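Local coordinates for protein epidermin leader peptide processing serine protease EpiP (Staphylococcus aureus subsp. aureus, PDB 3QFH) that probably acts as a subtilisin-like serine endopeptidase that cleaves the leader peptide from the precursor of the lantibiotic epidermin, at residues Tyr46-Leu51 with Trp215-Val221; Ile108-Ser114 with Leu433-Lys437; Leu118-Thr124 with Ala394-Lys399; Asp139-Asn143 with Ser186-Leu191; Phe200-Arg204 with Gln222-Asn228. All coordinates share one frame. Residue numbers count along the deposited sequence, not the author numbering.

In the fold
The five contacts run from the propeptide-like N-terminal region to the C-terminal end of a subtilisin-like domain. Contacts 1 and 5 share helix 213-225, with centres about 12 Å apart and A219 CB 4.0 Å from Y203 CB. Contact 5 meets contact 4 where N143 O lies 3.0 Å from F200 N, a probable hydrogen bond. Contacts 2 and 3 touch through V435 CG1 and L395 CD1, 3.9 Å apart. Contacts 1 and 2 lie on opposite sides of the chain's centre, their own centres about 36 Å apart. The likely Ser-His-Asp triad (S383, H177, D130) draws on helix 382-400 (contact 3), helix 177-186, which ends at contact 4, and strand 126-130, beside contact 5.

Contact 1: residues Tyr46-Leu51 with Trp215-Val221; sequences YNIPEL and WVSKAIV
Residues Y46-I48 form the extended end of strand 43-48, and P49-L51 then curl into a 3-10 turn in which L51 N bonds to I48 O (3.0 Å). Strand residues 46-48 run over helical residues 215-221, their axes 8.9 Å apart at closest approach and their N-to-C directions 38° apart. The nearest CA pairs are Y46-W215 (8.2 Å), I48-K218 (6.0 Å) and E50-V221 (7.8 Å). Y46 (chi1 t) sets its ring obliquely beside the indole, planes at 43°, with CZ 3.4 Å from W215 CD1. The fully extended K218 side chain (all t) places NZ over the Y46 ring face, 4.8 Å from the centroid, in a cation-pi contact. K218 NZ also gives a weak hydrogen bond to N47 O (3.3 Å) and donates to water 1 (2.9 Å), which accepts from N47 N (2.8 Å). I48 CD1 packs 3.7 Å from K218 CB, while L51 CD2 meets V221 CG2 at 3.8 Å. The contact is consistent with a propeptide sheet packing on protease-domain helices, as in subtilisin precursors: 213-225 and, through L51 on A263, 254-269. Y46 OH bonds to L151 O in a loop, and the Y46 backbone pairs with Q55 of neighbouring strand 53-59.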
# COMPACT_ATOMS: atom_id res chain seq x y z
N TYR A 46 -11.54 -18.41 3.93
CA TYR A 46 -11.52 -17.00 3.53
C TYR A 46 -12.30 -16.91 2.22
O TYR A 46 -12.28 -17.85 1.43
CB TYR A 46 -10.10 -16.48 3.33
CG TYR A 46 -9.95 -15.01 3.64
CD1 TYR A 46 -9.97 -14.56 4.97
CD2 TYR A 46 -9.77 -14.06 2.64
CE1 TYR A 46 -9.83 -13.23 5.28
CE2 TYR A 46 -9.63 -12.69 2.95
CZ TYR A 46 -9.65 -12.29 4.28
OH TYR A 46 -9.51 -10.96 4.63
N ASN A 47 -12.97 -15.81 1.99
CA ASN A 47 -13.78 -15.68 0.79
C ASN A 47 -14.00 -14.23 0.45
O ASN A 47 -14.19 -13.42 1.34
CB ASN A 47 -15.13 -16.39 0.99
CG ASN A 47 -15.95 -16.49 -0.30
OD1 ASN A 47 -15.42 -16.48 -1.41
ND2 ASN A 47 -17.26 -16.60 -0.14
N ILE A 48 -13.92 -13.92 -0.85
CA ILE A 48 -14.13 -12.58 -1.38
C ILE A 48 -15.15 -12.73 -2.53
O ILE A 48 -14.76 -12.89 -3.69
CB ILE A 48 -12.83 -11.96 -1.94
CG1 ILE A 48 -11.65 -12.18 -0.99
CG2 ILE A 48 -13.06 -10.47 -2.21
CD1 ILE A 48 -10.33 -11.57 -1.47
N PRO A 49 -16.45 -12.72 -2.22
CA PRO A 49 -17.50 -12.92 -3.24
C PRO A 49 -17.36 -12.02 -4.47
O PRO A 49 -17.49 -12.50 -5.59
CB PRO A 49 -18.80 -12.63 -2.48
CG PRO A 49 -18.49 -12.97 -1.07
CD PRO A 49 -17.03 -12.58 -0.87
N GLU A 50 -17.04 -10.75 -4.26
CA GLU A 50 -16.90 -9.78 -5.36
C GLU A 50 -15.81 -10.14 -6.37
O GLU A 50 -15.85 -9.68 -7.50
CB GLU A 50 -16.58 -8.37 -4.82
CG GLU A 50 -17.63 -7.73 -3.92
CD GLU A 50 -17.53 -8.12 -2.45
OE1 GLU A 50 -16.79 -9.07 -2.09
OE2 GLU A 50 -18.21 -7.43 -1.64
N LEU A 51 -14.82 -10.92 -5.96
CA LEU A 51 -13.73 -11.29 -6.87
C LEU A 51 -13.78 -12.77 -7.27
O LEU A 51 -12.92 -13.24 -8.01
CB LEU A 51 -12.40 -11.04 -6.18
CG LEU A 51 -12.20 -9.64 -5.61
CD1 LEU A 51 -10.78 -9.51 -5.09
CD2 LEU A 51 -12.50 -8.57 -6.63
N TRP A 215 -5.99 -11.42 1.78
CA TRP A 215 -6.53 -10.49 2.79
C TRP A 215 -6.40 -9.08 2.26
O TRP A 215 -7.32 -8.25 2.41
CB TRP A 215 -5.82 -10.59 4.15
CG TRP A 215 -5.67 -11.97 4.76
CD1 TRP A 215 -6.35 -13.09 4.43
CD2 TRP A 215 -4.87 -12.30 5.90
NE1 TRP A 215 -5.97 -14.14 5.24
CE2 TRP A 215 -5.07 -13.68 6.16
CE3 TRP A 215 -3.99 -11.59 6.71
CZ2 TRP A 215 -4.41 -14.35 7.19
CZ3 TRP A 215 -3.33 -12.25 7.74
CH2 TRP A 215 -3.55 -13.63 7.97
N VAL A 216 -5.27 -8.81 1.62
CA VAL A 216 -5.02 -7.51 1.01
C VAL A 216 -6.07 -7.20 -0.04
O VAL A 216 -6.59 -6.08 -0.08
CB VAL A 216 -3.63 -7.43 0.37
CG1 VAL A 216 -3.45 -6.07 -0.35
CG2 VAL A 216 -2.51 -7.65 1.43
N SER A 217 -6.39 -8.20 -0.88
CA SER A 217 -7.38 -8.05 -1.92
C SER A 217 -8.74 -7.74 -1.33
O SER A 217 -9.43 -6.86 -1.80
CB SER A 217 -7.44 -9.29 -2.80
OG SER A 217 -6.19 -9.48 -3.44
N LYS A 218 -9.11 -8.44 -0.26
CA LYS A 218 -10.40 -8.19 0.37
C LYS A 218 -10.41 -6.79 1.00
O LYS A 218 -11.43 -6.12 1.00
CB LYS A 218 -10.73 -9.26 1.38
CG LYS A 218 -12.17 -9.22 1.86
CD LYS A 218 -12.46 -10.36 2.82
CE LYS A 218 -13.91 -10.39 3.22
NZ LYS A 218 -14.17 -11.54 4.11
N ALA A 219 -9.28 -6.36 1.54
CA ALA A 219 -9.16 -5.02 2.13
C ALA A 219 -9.35 -3.94 1.06
O ALA A 219 -9.98 -2.90 1.33
CB ALA A 219 -7.80 -4.86 2.88
N ILE A 220 -8.84 -4.17 -0.14
CA ILE A 220 -9.00 -3.21 -1.23
C ILE A 220 -10.47 -3.11 -1.60
O ILE A 220 -11.00 -2.02 -1.78
CB ILE A 220 -8.17 -3.61 -2.45
CG1 ILE A 220 -6.68 -3.51 -2.11
CG2 ILE A 220 -8.50 -2.69 -3.65
CD1 ILE A 220 -5.80 -3.96 -3.20
N VAL A 221 -11.13 -4.25 -1.73
CA VAL A 221 -12.57 -4.27 -2.01
C VAL A 221 -13.37 -3.59 -0.89
O VAL A 221 -14.32 -2.82 -1.15
CB VAL A 221 -13.07 -5.73 -2.23
CG1 VAL A 221 -14.57 -5.79 -2.26
CG2 VAL A 221 -12.48 -6.31 -3.53
O HOH W 1 -13.24 -14.29 4.31

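Contact 2: residues Ile108-Ser114 with Leu433-Lys437; sequences ITNNGAS and LDVYK
Y436 (chi1 t) lays one ring face over N110: N110 ND2 is 3.3 Å from Y436 CD2, and N110 CB makes an off-centre CH-pi contact 4.2 Å from the ring centroid. A113 CB packs 4.1 Å from Y436 CE1, and S114 CB 3.9 Å from Y436 CB. The nearest CA pairs are I108-D434 (4.7 Å) and S114-Y436 (4.6 Å). N110 to A113 form a type I' turn, preceded by an ST motif in which T109 OG1 accepts from G112 N (2.9 Å) and bonds M105 O. D434 is the N-cap of helix 435-439, D434 OD2 accepting from K437 N (3.2 Å). I108 O takes V435 N at 2.8 Å and Y436 N weakly at 3.4 Å, fixing the turn after helix 103-108 to the start of this C-terminal helix. Water 2 donates to N110 OD1 (2.9 Å) and D434 OD1 (2.5 Å). I108 CD1 packs on L433 CD2 (4.0 Å) and V435 CG2 (4.1 Å). I108 and L433 both touch K388 of helix 382-400 and strand 338-341.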
# COMPACT_ATOMS: atom_id res chain seq x y z
N ILE A 108 8.17 19.05 0.32
CA ILE A 108 7.03 18.95 -0.58
C ILE A 108 5.94 20.01 -0.38
O ILE A 108 5.03 20.09 -1.19
CB ILE A 108 6.42 17.53 -0.53
CG1 ILE A 108 5.68 17.26 0.78
CG2 ILE A 108 7.52 16.50 -0.77
CD1 ILE A 108 5.01 15.88 0.87
N THR A 109 6.05 20.83 0.67
CA THR A 109 5.03 21.83 0.98
C THR A 109 5.56 23.26 0.93
O THR A 109 4.91 24.17 1.45
CB THR A 109 4.48 21.61 2.40
OG1 THR A 109 5.53 21.76 3.36
CG2 THR A 109 3.86 20.22 2.54
N ASN A 110 6.70 23.49 0.29
CA ASN A 110 7.31 24.82 0.31
C ASN A 110 7.49 25.29 1.75
O ASN A 110 7.10 26.39 2.11
CB ASN A 110 6.50 25.86 -0.49
CG ASN A 110 6.98 26.03 -1.93
OD1 ASN A 110 7.57 25.12 -2.54
ND2 ASN A 110 6.72 27.20 -2.49
N ASN A 111 8.08 24.43 2.58
CA ASN A 111 8.32 24.76 3.99
C ASN A 111 7.05 25.08 4.78
O ASN A 111 7.04 25.95 5.65
CB ASN A 111 9.35 25.89 4.10
CG ASN A 111 10.73 25.47 3.56
OD1 ASN A 111 11.13 24.31 3.66
ND2 ASN A 111 11.45 26.42 2.99
N GLY A 112 5.98 24.36 4.48
CA GLY A 112 4.73 24.54 5.21
C GLY A 112 3.77 25.54 4.62
O GLY A 112 2.63 25.64 5.08
N ALA A 113 4.20 26.29 3.60
CA ALA A 113 3.32 27.27 2.96
C ALA A 113 2.07 26.64 2.32
O ALA A 113 1.04 27.28 2.26
CB ALA A 113 4.07 28.11 1.92
N SER A 114 2.16 25.40 1.85
CA SER A 114 1.00 24.79 1.22
C SER A 114 -0.16 24.52 2.20
O SER A 114 -1.33 24.40 1.77
CB SER A 114 1.37 23.52 0.45
OG SER A 114 1.68 22.47 1.30
N LEU A 433 7.08 14.63 -5.86
CA LEU A 433 5.83 15.25 -5.38
C LEU A 433 6.05 16.70 -4.91
O LEU A 433 7.00 16.97 -4.18
CB LEU A 433 5.33 14.40 -4.21
CG LEU A 433 4.05 14.81 -3.48
CD1 LEU A 433 2.85 14.87 -4.41
CD2 LEU A 433 3.80 13.85 -2.31
N ASP A 434 5.17 17.62 -5.32
CA ASP A 434 5.21 19.03 -4.86
C ASP A 434 3.76 19.47 -4.58
O ASP A 434 2.99 19.83 -5.49
CB ASP A 434 5.89 19.95 -5.89
CG ASP A 434 6.10 21.40 -5.36
OD1 ASP A 434 6.96 22.11 -5.95
OD2 ASP A 434 5.43 21.83 -4.37
N VAL A 435 3.39 19.39 -3.31
CA VAL A 435 2.03 19.66 -2.87
C VAL A 435 1.69 21.12 -3.00
O VAL A 435 0.54 21.48 -3.31
CB VAL A 435 1.83 19.13 -1.41
CG1 VAL A 435 0.47 19.51 -0.85
CG2 VAL A 435 2.05 17.62 -1.38
N TYR A 436 2.68 21.99 -2.82
CA TYR A 436 2.41 23.42 -2.98
C TYR A 436 1.95 23.71 -4.41
O TYR A 436 0.94 24.42 -4.61
CB TYR A 436 3.63 24.24 -2.62
CG TYR A 436 3.44 25.72 -2.78
CD1 TYR A 436 2.87 26.47 -1.76
CD2 TYR A 436 3.87 26.37 -3.93
CE1 TYR A 436 2.69 27.84 -1.89
CE2 TYR A 436 3.69 27.74 -4.08
CZ TYR A 436 3.11 28.47 -3.05
OH TYR A 436 2.95 29.82 -3.19
N LYS A 437 2.65 23.15 -5.38
CA LYS A 437 2.25 23.32 -6.77
C LYS A 437 0.86 22.74 -7.05
O LYS A 437 0.05 23.36 -7.70
CB LYS A 437 3.26 22.70 -7.75
CG LYS A 437 4.55 23.49 -7.93
CD LYS A 437 5.41 22.90 -9.07
CE LYS A 437 6.75 23.61 -9.20
NZ LYS A 437 6.63 25.06 -9.59
O HOH W 2 7.01 24.56 -5.35

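Contact 3: residues Leu118-Thr124 with Ala394-Lys399; sequences LPKHANT and ALIIDK. With SO4 (sulfate ion), chain N.
The carboxylate of D398 (chi1 m) receives T124 from the loop: T124 OG1 donates to D398 OD1 at 2.5 Å, T124 N to D398 OD2 at 3.1 Å and, weakly, to D398 OD1 at 3.2 Å. Chi1 m of T124 brings its hydroxyl to the same acid. N198 ND2 bonds both D398 OD2 and T124 O. L118-T124 has no regular structure and follows the helical segment A394-K399 backwards, with P119 CA nearest K399 CA (5.0 Å) and T124 CA nearest A394 CA (5.6 Å). The loop leads into strand 126-130 of the parallel sheet, and the helix is the distal part of 382-400, which, as in other subtilases, probably carries the catalytic serine near its N-terminal end. P119 rests its ring on the helix, CG 3.8 Å from D398 CB and 4.1 Å from K399 CB. L118 CD2 meets L395 CD2 at 3.7 Å; T124 CG2 meets A394 CB at 3.7 Å. A sulfate, probably from the crystallisation liquor, accepts from K120 N (O2, 2.8 Å) and H121 N (O1, 2.9 Å).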
# COMPACT_ATOMS: atom_id res chain seq x y z
N LEU A 118 -4.94 24.80 1.84
CA LEU A 118 -5.74 23.57 1.93
C LEU A 118 -7.21 23.84 1.59
O LEU A 118 -7.67 24.95 1.79
CB LEU A 118 -5.69 22.97 3.34
CG LEU A 118 -4.35 22.41 3.81
CD1 LEU A 118 -4.44 22.04 5.29
CD2 LEU A 118 -3.93 21.23 2.98
N PRO A 119 -7.93 22.83 1.08
CA PRO A 119 -9.35 23.02 0.80
C PRO A 119 -10.05 23.40 2.10
O PRO A 119 -9.58 23.04 3.17
CB PRO A 119 -9.82 21.64 0.32
CG PRO A 119 -8.61 20.86 0.03
CD PRO A 119 -7.49 21.45 0.80
N LYS A 120 -11.18 24.09 2.01
CA LYS A 120 -11.90 24.50 3.21
C LYS A 120 -12.60 23.28 3.83
O LYS A 120 -12.73 23.20 5.05
CB LYS A 120 -12.92 25.60 2.87
CG LYS A 120 -13.04 26.67 3.93
CD LYS A 120 -11.67 27.42 4.09
CE LYS A 120 -11.75 28.54 5.11
NZ LYS A 120 -12.75 29.58 4.72
N HIS A 121 -13.01 22.32 3.00
CA HIS A 121 -13.66 21.08 3.46
C HIS A 121 -12.86 19.85 3.00
O HIS A 121 -12.64 19.66 1.81
CB HIS A 121 -15.09 20.99 2.93
CG HIS A 121 -15.94 22.17 3.31
ND1 HIS A 121 -16.49 22.32 4.57
CD2 HIS A 121 -16.34 23.25 2.60
CE1 HIS A 121 -17.19 23.44 4.61
NE2 HIS A 121 -17.11 24.02 3.43
N ALA A 122 -12.46 19.00 3.94
CA ALA A 122 -11.64 17.82 3.64
C ALA A 122 -12.45 16.53 3.74
O ALA A 122 -12.28 15.74 4.66
CB ALA A 122 -10.45 17.76 4.58
N ASN A 123 -13.29 16.31 2.74
CA ASN A 123 -14.20 15.18 2.73
C ASN A 123 -13.65 13.85 2.23
O ASN A 123 -14.20 12.80 2.55
CB ASN A 123 -15.45 15.57 1.94
CG ASN A 123 -16.19 16.74 2.60
OD1 ASN A 123 -16.06 16.95 3.81
ND2 ASN A 123 -16.94 17.50 1.82
N THR A 124 -12.59 13.86 1.44
CA THR A 124 -12.03 12.61 0.95
C THR A 124 -11.46 11.75 2.08
O THR A 124 -10.75 12.25 2.96
CB THR A 124 -10.95 12.83 -0.11
OG1 THR A 124 -11.55 13.36 -1.29
CG2 THR A 124 -10.26 11.52 -0.48
N ALA A 394 -5.80 13.06 -2.08
CA ALA A 394 -6.99 13.40 -1.31
C ALA A 394 -7.18 14.92 -1.35
O ALA A 394 -8.31 15.42 -1.52
CB ALA A 394 -6.90 12.89 0.12
N LEU A 395 -6.09 15.65 -1.20
CA LEU A 395 -6.15 17.13 -1.25
C LEU A 395 -6.60 17.66 -2.60
O LEU A 395 -7.38 18.60 -2.68
CB LEU A 395 -4.79 17.73 -0.91
CG LEU A 395 -4.24 17.51 0.50
CD1 LEU A 395 -2.84 18.15 0.62
CD2 LEU A 395 -5.20 18.09 1.54
N ILE A 396 -6.09 17.04 -3.66
CA ILE A 396 -6.41 17.44 -5.03
C ILE A 396 -7.89 17.18 -5.36
O ILE A 396 -8.56 18.02 -5.94
CB ILE A 396 -5.48 16.72 -6.03
CG1 ILE A 396 -4.06 17.27 -5.90
CG2 ILE A 396 -6.00 16.91 -7.47
CD1 ILE A 396 -2.98 16.35 -6.51
N ILE A 397 -8.38 16.02 -4.95
CA ILE A 397 -9.79 15.69 -5.17
C ILE A 397 -10.70 16.71 -4.47
O ILE A 397 -11.71 17.18 -5.03
CB ILE A 397 -10.11 14.25 -4.69
CG1 ILE A 397 -9.38 13.24 -5.59
CG2 ILE A 397 -11.63 13.99 -4.76
CD1 ILE A 397 -9.34 11.77 -5.04
N ASP A 398 -10.36 17.07 -3.24
CA ASP A 398 -11.17 18.03 -2.48
C ASP A 398 -11.00 19.48 -3.01
O ASP A 398 -11.97 20.23 -3.13
CB ASP A 398 -10.85 17.95 -1.00
CG ASP A 398 -11.23 16.59 -0.39
OD1 ASP A 398 -11.94 15.82 -1.06
OD2 ASP A 398 -10.79 16.30 0.76
N LYS A 399 -9.78 19.84 -3.37
CA LYS A 399 -9.49 21.20 -3.85
C LYS A 399 -10.19 21.54 -5.17
O LYS A 399 -10.71 22.62 -5.31
CB LYS A 399 -7.98 21.39 -4.02
CG LYS A 399 -7.53 22.80 -4.39
CD LYS A 399 -7.60 23.78 -3.20
CE LYS A 399 -7.07 25.14 -3.60
NZ LYS A 399 -6.84 26.05 -2.43
S SO4 N . -13.76 24.31 -0.36
O1 SO4 N . -13.72 22.95 0.21
O2 SO4 N . -12.43 24.92 -0.32
O3 SO4 N . -14.20 24.26 -1.75
O4 SO4 N . -14.69 25.13 0.40

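Contact 4: residues Asp139-Asn143 with Ser186-Leu191; sequences DLKNN and SANGKL
Two loops meet side by side, with the CA atoms of D139 and G189 4.4 Å apart and those of N143 and S186 6.6 Å apart. K141-N143 have helical phi/psi without regular helical bonds, while S186-L191 leaves helix 177-186 with A187 already extended (phi/psi -59/133). D139 supplies three acceptors. Its carbonyl takes N188 N (D139 O, 2.9 Å). Its carboxylate, with chi1 m and chi2 near 0°, spans two successive amides: K190 N to D139 OD1 at 3.1 Å and L191 N to D139 OD2 at 3.0 Å. D139 OD2 has a further partner in Y376 OH, and D139 N bonds H137 ND1. G189 faces the same carboxylate at phi/psi -161/-116, where a CB would clash, 2.0 Å from D139 OD1; its amide is satisfied by L191 O (3.0 Å). At the other end N143 (chi1 m) donates from ND2 to S186 O at 2.7 Å and also to P196 O. Water 3 sits 2.7 Å from N143 OD1 and 2.9 Å from N142 OD1, and accepts weakly from N188 ND2 (3.4 Å). Apolar contact is slight: L140 CD2 lies 4.5 Å from A187 CB. These bonds tie the loop after strand 126-130 to the one leaving helix 177-186, whose first residue, H177, is the likely triad histidine. Strand 200-204 lies alongside, N143 bonding F200 through the backbone, and L191 packs on strands 367-370 and 376-379.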
# COMPACT_ATOMS: atom_id res chain seq x y z
N ASP A 139 -1.46 12.55 17.79
CA ASP A 139 -1.46 13.16 16.46
C ASP A 139 -2.41 12.50 15.46
O ASP A 139 -2.65 13.05 14.39
CB ASP A 139 -0.05 13.16 15.88
CG ASP A 139 0.91 14.00 16.68
OD1 ASP A 139 0.48 14.65 17.67
OD2 ASP A 139 2.09 14.05 16.31
N LEU A 140 -2.96 11.34 15.80
CA LEU A 140 -3.82 10.63 14.84
C LEU A 140 -5.26 10.46 15.28
O LEU A 140 -6.10 10.17 14.45
CB LEU A 140 -3.30 9.20 14.63
CG LEU A 140 -1.85 9.03 14.17
CD1 LEU A 140 -1.51 7.54 14.17
CD2 LEU A 140 -1.68 9.65 12.79
N LYS A 141 -5.56 10.63 16.56
CA LYS A 141 -6.90 10.31 17.05
C LYS A 141 -8.02 11.12 16.42
O LYS A 141 -9.11 10.60 16.20
CB LYS A 141 -6.96 10.38 18.59
CG LYS A 141 -6.69 11.77 19.20
CD LYS A 141 -6.57 11.70 20.73
CE LYS A 141 -6.26 13.08 21.33
NZ LYS A 141 -6.20 13.03 22.83
N ASN A 142 -7.78 12.40 16.10
CA ASN A 142 -8.87 13.18 15.53
C ASN A 142 -9.21 12.76 14.09
O ASN A 142 -10.36 12.89 13.66
CB ASN A 142 -8.58 14.68 15.59
CG ASN A 142 -9.82 15.51 15.30
OD1 ASN A 142 -9.81 16.38 14.43
ND2 ASN A 142 -10.91 15.19 15.98
N ASN A 143 -8.23 12.24 13.36
CA ASN A 143 -8.44 11.84 11.97
C ASN A 143 -8.83 10.37 11.78
O ASN A 143 -9.32 9.98 10.71
CB ASN A 143 -7.20 12.24 11.14
CG ASN A 143 -7.09 13.77 10.98
OD1 ASN A 143 -8.09 14.50 11.17
ND2 ASN A 143 -5.92 14.26 10.59
N SER A 186 -1.89 11.60 7.70
CA SER A 186 -2.87 12.26 8.54
C SER A 186 -2.48 12.88 9.90
O SER A 186 -3.36 13.34 10.63
CB SER A 186 -3.95 11.20 8.82
OG SER A 186 -4.38 10.55 7.62
N ALA A 187 -1.20 12.87 10.26
CA ALA A 187 -0.81 13.44 11.55
C ALA A 187 -1.23 14.90 11.61
O ALA A 187 -1.03 15.65 10.66
CB ALA A 187 0.71 13.32 11.78
N ASN A 188 -1.84 15.30 12.72
CA ASN A 188 -2.16 16.68 12.94
C ASN A 188 -2.04 16.98 14.44
O ASN A 188 -3.02 16.99 15.16
CB ASN A 188 -3.55 17.02 12.39
CG ASN A 188 -3.83 18.53 12.40
OD1 ASN A 188 -2.96 19.32 12.72
ND2 ASN A 188 -5.03 18.91 12.05
N GLY A 189 -0.81 17.15 14.90
CA GLY A 189 -0.48 17.46 16.31
C GLY A 189 0.93 18.04 16.35
O GLY A 189 1.17 19.09 15.76
N LYS A 190 1.87 17.34 17.01
CA LYS A 190 3.26 17.79 17.04
C LYS A 190 3.83 17.56 15.65
O LYS A 190 4.50 18.42 15.10
CB LYS A 190 4.05 17.08 18.13
CG LYS A 190 3.51 17.40 19.54
CD LYS A 190 4.10 16.54 20.65
CE LYS A 190 5.50 16.97 21.06
NZ LYS A 190 6.50 16.71 20.01
N LEU A 191 3.52 16.40 15.08
CA LEU A 191 3.90 16.06 13.72
C LEU A 191 2.71 16.41 12.78
O LEU A 191 1.54 16.30 13.18
CB LEU A 191 4.16 14.57 13.62
CG LEU A 191 4.99 14.12 12.43
CD1 LEU A 191 6.46 14.31 12.83
CD2 LEU A 191 4.72 12.66 12.07
O HOH W 3 -7.48 16.66 12.67

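Contact 5: residues Phe200-Arg204 with Gln222-Asn228; sequences FTMYR and QAANDGN
This is part of a beta-alpha-beta crossover in the parallel sheet of the subtilisin-like fold: strand 200-204 is followed by helix 213-225, whose C-terminal end leads on to strand 230-233 past the intervening strand 126-130. The helix finishes in a Schellman motif, with G227 at positive phi (83°), G227 N bonded to A224 O (3.3 Å) and N228 N to A223 O (3.2 Å). T201 and Y203 point their CA-to-CB bonds at the helix end; the nearest CA pairs are T201-N228 (7.9 Å) and Y203-A223 (7.5 Å). Y203, with chi1 m and chi2 -89°, sets a ring face over A223, whose CB lies 4.2 Å from the centroid in a CH-pi contact and 3.7 Å from Y203 CE2. Its hydroxyl reaches the polar helix end: Y203 OH donates to D226 OD2 at 2.5 Å and accepts weakly from N228 ND2 at 2.9 Å. D226 (chi1 m) also has a salt bridge from OD2 to K149 NZ, and its OD1 takes Q222 NE2 (2.9 Å), which the t, p rotamer of Q222 folds back toward it. N228, with chi1 m and chi2 -75°, turns ND2 to A223 O (3.0 Å), so its amide bonds back to the last turn while OD1 meets the strand: T201 OG1, at chi1 m, donates to N228 OD1 at 3.2 Å.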
# COMPACT_ATOMS: atom_id res chain seq x y z
N PHE A 200 -8.74 9.22 7.91
CA PHE A 200 -8.16 8.04 7.34
C PHE A 200 -8.87 6.85 7.95
O PHE A 200 -9.42 6.91 9.06
CB PHE A 200 -6.64 7.98 7.53
CG PHE A 200 -6.20 7.64 8.93
CD1 PHE A 200 -5.88 6.33 9.27
CD2 PHE A 200 -6.09 8.63 9.90
CE1 PHE A 200 -5.47 6.02 10.54
CE2 PHE A 200 -5.66 8.32 11.18
CZ PHE A 200 -5.36 7.02 11.50
N THR A 201 -8.88 5.77 7.18
CA THR A 201 -9.51 4.55 7.58
C THR A 201 -8.46 3.49 7.46
O THR A 201 -7.84 3.35 6.41
CB THR A 201 -10.68 4.20 6.64
OG1 THR A 201 -11.57 5.31 6.55
CG2 THR A 201 -11.44 3.02 7.17
N MET A 202 -8.24 2.74 8.53
CA MET A 202 -7.23 1.70 8.52
C MET A 202 -7.89 0.37 8.22
O MET A 202 -8.97 0.09 8.73
CB MET A 202 -6.49 1.66 9.86
CG MET A 202 -5.54 0.46 10.09
SD MET A 202 -4.19 0.33 8.93
CE MET A 202 -3.31 1.89 9.14
N TYR A 203 -7.26 -0.41 7.35
CA TYR A 203 -7.72 -1.77 7.07
C TYR A 203 -6.58 -2.68 7.46
O TYR A 203 -5.55 -2.73 6.78
CB TYR A 203 -8.14 -1.93 5.62
CG TYR A 203 -9.39 -1.12 5.33
CD1 TYR A 203 -10.65 -1.66 5.51
CD2 TYR A 203 -9.31 0.22 4.92
CE1 TYR A 203 -11.80 -0.92 5.25
CE2 TYR A 203 -10.44 0.96 4.68
CZ TYR A 203 -11.69 0.38 4.85
OH TYR A 203 -12.82 1.10 4.60
N ARG A 204 -6.77 -3.39 8.57
CA ARG A 204 -5.71 -4.24 9.10
C ARG A 204 -5.66 -5.61 8.42
O ARG A 204 -6.64 -6.34 8.40
CB ARG A 204 -5.84 -4.41 10.61
CG ARG A 204 -4.68 -5.21 11.21
CD ARG A 204 -4.64 -5.12 12.74
NE ARG A 204 -5.71 -5.87 13.38
CZ ARG A 204 -5.61 -7.13 13.82
NH1 ARG A 204 -4.50 -7.82 13.66
NH2 ARG A 204 -6.64 -7.71 14.41
N GLN A 222 -13.01 -3.86 0.35
CA GLN A 222 -13.72 -3.27 1.47
C GLN A 222 -13.58 -1.73 1.48
O GLN A 222 -14.57 -1.01 1.67
CB GLN A 222 -13.20 -3.83 2.80
CG GLN A 222 -13.98 -3.34 3.98
CD GLN A 222 -15.41 -3.82 3.94
OE1 GLN A 222 -15.67 -5.02 3.87
NE2 GLN A 222 -16.35 -2.88 3.97
N ALA A 223 -12.36 -1.27 1.25
CA ALA A 223 -12.03 0.16 1.22
C ALA A 223 -12.83 0.87 0.13
O ALA A 223 -13.39 1.95 0.36
CB ALA A 223 -10.54 0.38 1.01
N ALA A 224 -12.88 0.25 -1.04
CA ALA A 224 -13.62 0.78 -2.17
C ALA A 224 -15.12 0.77 -1.87
O ALA A 224 -15.83 1.72 -2.23
CB ALA A 224 -13.31 -0.01 -3.44
N ASN A 225 -15.61 -0.28 -1.22
CA ASN A 225 -17.04 -0.32 -0.86
C ASN A 225 -17.40 0.71 0.20
O ASN A 225 -18.53 1.18 0.24
CB ASN A 225 -17.49 -1.71 -0.39
CG ASN A 225 -17.62 -2.71 -1.54
OD1 ASN A 225 -17.68 -2.32 -2.72
ND2 ASN A 225 -17.67 -3.99 -1.20
N ASP A 226 -16.45 1.02 1.07
CA ASP A 226 -16.65 2.01 2.14
C ASP A 226 -16.55 3.46 1.64
O ASP A 226 -16.70 4.39 2.42
CB ASP A 226 -15.65 1.78 3.29
CG ASP A 226 -15.97 0.53 4.13
OD1 ASP A 226 -17.05 -0.08 3.96
OD2 ASP A 226 -15.13 0.18 5.00
N GLY A 227 -16.28 3.66 0.35
CA GLY A 227 -16.24 5.00 -0.22
C GLY A 227 -14.94 5.77 -0.06
O GLY A 227 -14.93 6.99 -0.21
N ASN A 228 -13.86 5.07 0.26
CA ASN A 228 -12.54 5.69 0.36
C ASN A 228 -12.03 5.88 -1.04
O ASN A 228 -11.71 4.90 -1.72
CB ASN A 228 -11.57 4.78 1.10
CG ASN A 228 -11.97 4.54 2.51
OD1 ASN A 228 -11.82 5.41 3.36
ND2 ASN A 228 -12.44 3.34 2.79